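Local coordinates for protein putative sortase (Streptococcus pneumoniae, PDB 2W1J) that probably acts as a cysteine transpeptidase of the sortase C class, joining pilin subunits covalently during the building of the pilus fibre, at residues I6-K11 / E61-M66; K26-F31 / T99-G104; A114-P119 / L174-P179. All coordinates share one frame; numbering follows the deposited sequence. Where two conformers were deposited one is given.

Interaction 1: residues I6-K11 / E61-M66; sequences IADFDK and EIHERM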
# COMPACT_ATOMS: atom_id res chain seq x y z
N ILE A 6 0.58 12.88 -7.17
CA ILE A 6 -0.34 12.98 -6.04
C ILE A 6 -1.28 14.16 -6.24
O ILE A 6 -2.48 14.06 -5.98
CB ILE A 6 0.42 13.13 -4.70
CG1 ILE A 6 0.77 11.76 -4.13
CG2 ILE A 6 -0.42 13.90 -3.69
CD1 ILE A 6 2.18 11.33 -4.38
N ALA A 7 -0.74 15.27 -6.74
CA ALA A 7 -1.56 16.43 -7.05
C ALA A 7 -2.68 16.06 -8.01
O ALA A 7 -3.84 16.45 -7.81
CB ALA A 7 -0.70 17.54 -7.64
N ASP A 8 -2.34 15.32 -9.06
CA ASP A 8 -3.33 14.88 -10.05
C ASP A 8 -4.43 14.05 -9.39
O ASP A 8 -5.62 14.23 -9.68
CB ASP A 8 -2.67 14.08 -11.17
CG ASP A 8 -3.68 13.57 -12.19
OD1 ASP A 8 -4.21 14.40 -12.96
OD2 ASP A 8 -3.94 12.35 -12.23
N PHE A 9 -4.03 13.13 -8.52
CA PHE A 9 -4.99 12.27 -7.85
C PHE A 9 -5.96 13.05 -6.97
O PHE A 9 -7.17 12.87 -7.04
CB PHE A 9 -4.30 11.19 -7.02
CG PHE A 9 -5.26 10.27 -6.33
CD1 PHE A 9 -5.69 9.12 -6.96
CD2 PHE A 9 -5.75 10.57 -5.07
CE1 PHE A 9 -6.59 8.27 -6.34
CE2 PHE A 9 -6.66 9.73 -4.44
CZ PHE A 9 -7.07 8.57 -5.07
N ASP A 10 -5.43 13.93 -6.13
CA ASP A 10 -6.29 14.71 -5.24
C ASP A 10 -7.23 15.65 -5.99
O ASP A 10 -8.39 15.81 -5.62
CB ASP A 10 -5.45 15.48 -4.22
CG ASP A 10 -4.74 14.57 -3.23
OD1 ASP A 10 -5.10 13.38 -3.12
OD2 ASP A 10 -3.82 15.06 -2.56
N LYS A 11 -6.72 16.29 -7.05
CA LYS A 11 -7.55 17.17 -7.87
C LYS A 11 -8.68 16.40 -8.52
O LYS A 11 -9.84 16.82 -8.48
CB LYS A 11 -6.69 17.87 -8.93
CG LYS A 11 -7.47 18.80 -9.86
CD LYS A 11 -6.53 19.62 -10.74
CE LYS A 11 -7.30 20.44 -11.76
NZ LYS A 11 -6.39 21.29 -12.58
N GLU A 61 -9.15 3.28 -9.17
CA GLU A 61 -8.12 4.03 -9.88
C GLU A 61 -8.62 5.30 -10.54
O GLU A 61 -9.68 5.31 -11.14
CB GLU A 61 -7.46 3.15 -10.94
CG GLU A 61 -6.61 2.05 -10.35
CD GLU A 61 -6.04 1.12 -11.40
OE1 GLU A 61 -6.27 1.36 -12.60
OE2 GLU A 61 -5.37 0.15 -11.01
N ILE A 62 -7.82 6.36 -10.40
CA ILE A 62 -7.92 7.53 -11.26
C ILE A 62 -6.61 7.64 -12.01
O ILE A 62 -5.54 7.77 -11.40
CB ILE A 62 -8.12 8.83 -10.45
CG1 ILE A 62 -9.35 8.74 -9.55
CG2 ILE A 62 -8.21 10.02 -11.40
CD1 ILE A 62 -9.60 10.00 -8.73
N HIS A 63 -6.68 7.55 -13.34
CA HIS A 63 -5.47 7.53 -14.15
C HIS A 63 -4.45 6.55 -13.60
O HIS A 63 -3.28 6.89 -13.40
CB HIS A 63 -4.87 8.93 -14.24
CG HIS A 63 -5.81 9.96 -14.78
ND1 HIS A 63 -5.84 11.26 -14.32
CD2 HIS A 63 -6.77 9.87 -15.74
CE1 HIS A 63 -6.77 11.93 -14.98
NE2 HIS A 63 -7.35 11.11 -15.84
N GLU A 64 -4.91 5.33 -13.35
CA GLU A 64 -4.04 4.22 -12.94
C GLU A 64 -3.56 4.24 -11.49
O GLU A 64 -3.00 3.26 -11.02
CB GLU A 64 -2.86 4.06 -13.90
CG GLU A 64 -3.24 3.48 -15.25
CD GLU A 64 -2.04 3.26 -16.15
OE1 GLU A 64 -1.19 4.17 -16.25
OE2 GLU A 64 -1.94 2.17 -16.76
N ARG A 65 -3.79 5.34 -10.77
CA ARG A 65 -3.37 5.40 -9.37
C ARG A 65 -4.54 5.09 -8.46
O ARG A 65 -5.62 5.66 -8.61
CB ARG A 65 -2.80 6.78 -9.03
CG ARG A 65 -1.40 7.02 -9.58
CD ARG A 65 -0.98 8.47 -9.45
NE ARG A 65 -1.61 9.31 -10.47
CZ ARG A 65 -1.10 9.54 -11.67
NH1 ARG A 65 0.08 9.03 -12.01
NH2 ARG A 65 -1.75 10.32 -12.53
N MET A 66 -4.34 4.18 -7.50
CA MET A 66 -5.42 3.84 -6.58
C MET A 66 -5.40 4.68 -5.31
O MET A 66 -6.25 4.52 -4.43
CB MET A 66 -5.42 2.34 -6.25
CG MET A 66 -4.46 1.96 -5.13
SD MET A 66 -4.67 0.23 -4.64
CE MET A 66 -4.04 -0.62 -6.10
O HOH W 1 -4.35 10.06 -10.34
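Helix 5-15 passes beside the type I' turn Ile62-Arg65, and the backbones come nearest where the CA atoms of Phe9 and Ile62 are 6.5 Å apart. Asp8 carries the polar half of the contact: its CG stands anti to the backbone N (chi1 178°), which directs the carboxylate at the turn. His63 ND1 donates to Asp8 OD2 over 3.0 Å in an almost straight bond (176°); OD2 accepts through its syn lone pair and lies in the imidazole plane, with ring and carboxylate nearly coplanar. Arg65 NH2 forms a salt bridge to the same OD2, also 3.0 Å, but comes from above the carboxylate plane, the guanidinium standing upright to it. A water completes the group, donating to Asp8 OD2 and to Ile62 O while accepting from Arg65 NE at 2.8 Å. Phe9, the next residue along the helix, turns a ring edge to the turn, with CE1 3.6 Å from Arg65 O, while Ile62 CD1 approaches that CE1 obliquely at 4.2 Å. Tyr81 OH holds Arg65 NH1, fixing the guanidinium from the strand 76-82 side. The contact lays the N-terminal helix against the turn that leads into strand 65-71 of the sortase beta-barrel. With one carboxylate oxygen gripped by His63, Arg65 and a water, Asp8 should be stabilised as the anion, and its charge would tend to raise the basicity of His63.

Interaction 2: residues K26-F31 / T99-G104; sequences KLAQAF and TSLPIG
Leu101, Ile103 and Phe31 bury most of the surface where helix 18-33 lies on the loop between strands 93-95 and 108-113. An inverse gamma turn centred on Pro102, closed by Ile103 N to Leu101 O (2.8 Å), lets the side chains on both sides of the proline reach the helix. Leu101 meets Phe31 at about a right angle: its CD1 comes within 3.5 Å of Phe31 CD1, reaching the ring obliquely. Phe31 CG is anti to the backbone N (chi1 -178°), setting the ring beside that methyl. Ile103 keeps CG1 in the crowded position between backbone N and carbonyl carbon (chi1 63°), and its CD1 end lies 4.0 Å from Ala28 CB. The same Ala28 methyl touches Leu101 CD1, so this small residue lets the CD1 methyls of both close on the helix. Gln29, bent at chi2 (63°), crosses Ile103 obliquely and brings OE1 to 3.6 Å from its CD1, while NE2 is bound by Asp33. One water links Gln29 NE2 to Gly104 O, and a second lies between Gln29 OE1 and that carbonyl. The direct contact joining helix to barrel is chiefly apolar, with polar groups at its border linked through water.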
# COMPACT_ATOMS: atom_id res chain seq x y z
N LYS A 26 -18.56 0.15 -3.79
CA LYS A 26 -19.30 -1.11 -3.77
C LYS A 26 -18.44 -2.22 -4.36
O LYS A 26 -18.33 -3.32 -3.79
CB LYS A 26 -20.59 -0.97 -4.58
CG LYS A 26 -21.37 -2.28 -4.79
CD LYS A 26 -22.44 -2.12 -5.86
CE LYS A 26 -22.08 -2.87 -7.12
NZ LYS A 26 -22.44 -4.30 -6.96
N LEU A 27 -17.85 -1.94 -5.51
CA LEU A 27 -16.99 -2.93 -6.17
C LEU A 27 -15.76 -3.27 -5.34
O LEU A 27 -15.36 -4.42 -5.25
CB LEU A 27 -16.58 -2.44 -7.56
CG LEU A 27 -17.73 -2.30 -8.55
CD1 LEU A 27 -17.30 -1.58 -9.82
CD2 LEU A 27 -18.34 -3.65 -8.86
N ALA A 28 -15.16 -2.25 -4.73
CA ALA A 28 -13.96 -2.47 -3.93
C ALA A 28 -14.30 -3.29 -2.69
O ALA A 28 -13.55 -4.19 -2.31
CB ALA A 28 -13.33 -1.13 -3.52
N GLN A 29 -15.44 -2.98 -2.07
CA GLN A 29 -15.85 -3.72 -0.88
C GLN A 29 -16.13 -5.19 -1.22
O GLN A 29 -15.79 -6.09 -0.45
CB GLN A 29 -17.08 -3.09 -0.23
CG GLN A 29 -17.35 -3.65 1.15
CD GLN A 29 -16.20 -3.33 2.10
OE1 GLN A 29 -15.91 -2.16 2.34
NE2 GLN A 29 -15.54 -4.36 2.60
N ALA A 30 -16.79 -5.41 -2.34
CA ALA A 30 -17.10 -6.77 -2.77
C ALA A 30 -15.81 -7.55 -3.00
O ALA A 30 -15.71 -8.73 -2.65
CB ALA A 30 -17.94 -6.75 -4.05
N PHE A 31 -14.83 -6.90 -3.62
CA PHE A 31 -13.53 -7.52 -3.85
C PHE A 31 -12.87 -7.93 -2.53
O PHE A 31 -12.37 -9.05 -2.39
CB PHE A 31 -12.66 -6.55 -4.64
CG PHE A 31 -11.30 -7.08 -4.99
CD1 PHE A 31 -10.27 -7.04 -4.06
CD2 PHE A 31 -11.05 -7.62 -6.24
CE1 PHE A 31 -9.01 -7.52 -4.38
CE2 PHE A 31 -9.79 -8.11 -6.56
CZ PHE A 31 -8.78 -8.06 -5.63
N THR A 99 -3.47 -9.19 -1.16
CA THR A 99 -3.81 -8.50 0.09
C THR A 99 -5.03 -7.60 -0.12
O THR A 99 -5.45 -7.35 -1.26
CB THR A 99 -2.61 -7.73 0.70
OG1 THR A 99 -2.34 -6.52 -0.03
CG2 THR A 99 -1.37 -8.62 0.74
N SER A 100 -5.62 -7.10 0.96
CA SER A 100 -6.84 -6.30 0.85
C SER A 100 -6.58 -5.01 0.09
O SER A 100 -5.50 -4.40 0.23
CB SER A 100 -7.33 -5.91 2.25
OG SER A 100 -7.48 -7.03 3.11
N LEU A 101 -7.56 -4.56 -0.69
CA LEU A 101 -7.51 -3.21 -1.23
C LEU A 101 -7.52 -2.19 -0.09
O LEU A 101 -8.10 -2.45 0.98
CB LEU A 101 -8.70 -2.95 -2.13
CG LEU A 101 -8.79 -3.85 -3.37
CD1 LEU A 101 -10.09 -3.58 -4.10
CD2 LEU A 101 -7.59 -3.59 -4.28
N PRO A 102 -6.87 -1.04 -0.31
CA PRO A 102 -6.67 -0.07 0.78
C PRO A 102 -7.92 0.79 0.99
O PRO A 102 -7.93 1.99 0.70
CB PRO A 102 -5.48 0.76 0.29
CG PRO A 102 -5.60 0.71 -1.21
CD PRO A 102 -6.10 -0.68 -1.51
N ILE A 103 -8.95 0.15 1.53
CA ILE A 103 -10.20 0.82 1.89
C ILE A 103 -10.58 0.59 3.35
O ILE A 103 -11.61 1.07 3.81
CB ILE A 103 -11.37 0.40 0.98
CG1 ILE A 103 -11.65 -1.10 1.13
CG2 ILE A 103 -11.06 0.75 -0.46
CD1 ILE A 103 -12.94 -1.59 0.45
N GLY A 104 -9.74 -0.12 4.09
CA GLY A 104 -9.97 -0.35 5.52
C GLY A 104 -11.16 -1.23 5.81
O GLY A 104 -11.79 -1.78 4.89
O HOH W 2 -12.65 -3.95 3.31
O HOH W 3 -14.26 -0.56 3.86

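Interaction 3: residues A114-P119 / L174-P179; sequences AHTGLP and LLTCTP
The imidazole of His115, whose side chain sets off away from strand 170-178, meets the indole of Trp44 with the ring planes at about 50°, and its ND1 is hydrogen-bonded to a glycerol that probably came from the crystallisation liquor. The other flat group is the Ala114 carbonyl, met in its own plane by Thr176 OG1 at 2.7 Å. Thr176 donates this proton; its OG1 is anti to the backbone N (chi1 -166°), which swings the hydroxyl across to the loop. Thr116 OG1, placed anti to its carbonyl carbon, approaches Thr176 OG1 to 2.8 Å, the two side chains crossing at about a right angle. Sharing of the Thr116 proton is unsettled, since Phe124 O is a weak alternative acceptor. One step back along the strand, Ala114 N donates to Leu175 O over 3.1 Å, nearly along the C=O axis, extending the parallel pairing of strands 108-113 and 170-178. The sequence around Cys177 matches the TLXTC signature of sortases, consistent with Cys177 as nucleophile and His115 as its partner; Arg186, which touches Cys177, is probably the arginine of the sortase active site. His115 ND1 and Cys177 SG are 6.0 Å apart in the conformer given, and Trp44, which touches both, probably belongs to the lid of pilus class C sortases. The bonds from Thr176 OG1 and Ala114 N join loop and strand here, consistent with holding the backbones of the presumed catalytic pair together.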
# COMPACT_ATOMS: atom_id res chain seq x y z
N ALA A 114 7.42 -0.59 -1.58
CA ALA A 114 8.25 0.33 -2.36
C ALA A 114 9.73 0.06 -2.08
O ALA A 114 10.08 -0.62 -1.10
CB ALA A 114 7.90 1.79 -2.06
N HIS A 115 10.59 0.58 -2.95
CA HIS A 115 12.02 0.31 -2.87
C HIS A 115 12.70 1.00 -1.70
O HIS A 115 12.23 2.03 -1.19
CB HIS A 115 12.72 0.79 -4.14
CG HIS A 115 12.48 -0.08 -5.34
ND1 HIS A 115 12.61 -1.45 -5.31
CD2 HIS A 115 12.18 0.25 -6.62
CE1 HIS A 115 12.37 -1.94 -6.52
NE2 HIS A 115 12.12 -0.93 -7.33
N THR A 116 13.84 0.44 -1.31
CA THR A 116 14.82 1.14 -0.48
C THR A 116 16.13 1.20 -1.25
O THR A 116 16.54 0.21 -1.87
CB THR A 116 15.06 0.41 0.88
OG1 THR A 116 13.99 0.70 1.80
CG2 THR A 116 16.36 0.86 1.50
N GLY A 117 16.78 2.36 -1.25
CA GLY A 117 18.12 2.46 -1.82
C GLY A 117 18.20 2.73 -3.31
O GLY A 117 19.28 2.63 -3.89
N LEU A 118 17.09 3.07 -3.95
CA LEU A 118 17.13 3.51 -5.35
C LEU A 118 17.94 4.79 -5.44
O LEU A 118 17.73 5.71 -4.66
CB LEU A 118 15.73 3.83 -5.85
CG LEU A 118 14.83 2.67 -6.24
CD1 LEU A 118 13.62 3.24 -6.95
CD2 LEU A 118 15.57 1.70 -7.14
N PRO A 119 18.86 4.88 -6.41
CA PRO A 119 19.71 6.07 -6.45
C PRO A 119 18.93 7.34 -6.80
O PRO A 119 19.36 8.44 -6.46
CB PRO A 119 20.71 5.76 -7.57
CG PRO A 119 20.67 4.27 -7.73
CD PRO A 119 19.27 3.87 -7.40
N LEU A 174 3.56 -1.54 5.46
CA LEU A 174 4.48 -0.96 4.49
C LEU A 174 5.70 -1.88 4.41
O LEU A 174 6.31 -2.21 5.43
CB LEU A 174 4.86 0.45 4.93
CG LEU A 174 3.67 1.34 5.33
CD1 LEU A 174 4.18 2.70 5.76
CD2 LEU A 174 2.69 1.48 4.19
N LEU A 175 5.99 -2.32 3.19
CA LEU A 175 6.96 -3.38 2.93
C LEU A 175 8.11 -2.86 2.07
O LEU A 175 7.88 -2.27 1.02
CB LEU A 175 6.24 -4.51 2.18
CG LEU A 175 7.05 -5.65 1.58
CD1 LEU A 175 7.75 -6.41 2.70
CD2 LEU A 175 6.18 -6.59 0.76
N THR A 176 9.35 -3.11 2.51
CA THR A 176 10.51 -2.78 1.68
C THR A 176 11.63 -3.79 1.93
O THR A 176 11.47 -4.71 2.73
CB THR A 176 10.96 -1.32 1.92
OG1 THR A 176 11.87 -0.92 0.89
CG2 THR A 176 11.62 -1.15 3.29
N CYS A 177 12.75 -3.62 1.24
CA CYS A 177 13.89 -4.50 1.45
C CYS A 177 14.79 -3.97 2.56
O CYS A 177 14.84 -2.77 2.82
CB CYS A 177 14.69 -4.66 0.16
SG CYS A 177 13.78 -5.54 -1.11
N THR A 178 15.53 -4.88 3.19
CA THR A 178 16.39 -4.51 4.31
C THR A 178 17.40 -5.64 4.51
O THR A 178 17.21 -6.73 3.98
CB THR A 178 15.52 -4.28 5.57
OG1 THR A 178 16.11 -3.28 6.41
CG2 THR A 178 15.28 -5.57 6.34
N PRO A 179 18.51 -5.39 5.24
CA PRO A 179 19.01 -4.10 5.70
C PRO A 179 19.32 -3.18 4.52
O PRO A 179 19.48 -3.64 3.39
CB PRO A 179 20.31 -4.45 6.43
CG PRO A 179 20.16 -5.91 6.79
CD PRO A 179 19.37 -6.51 5.67

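From the N terminus, helix 5-15 runs into helix 18-33, and each is met by a later segment. Interaction 1 closes the first loop when 61-66 returns to helix 5-15 at the start of strand 65-71; interaction 2 closes the second when 99-104 comes back to helix 18-33. The two cross along the chain and touch in space, Met66 SD lying 3.6 Å from Pro102 CD, so both N-terminal helices are fastened to neighbouring parts of the barrel. Interaction 3 opens only afterwards and follows in series, joining the loop after strand 108-113 to the end of strand 170-178, on the opposite side of the chain's centre from interaction 2.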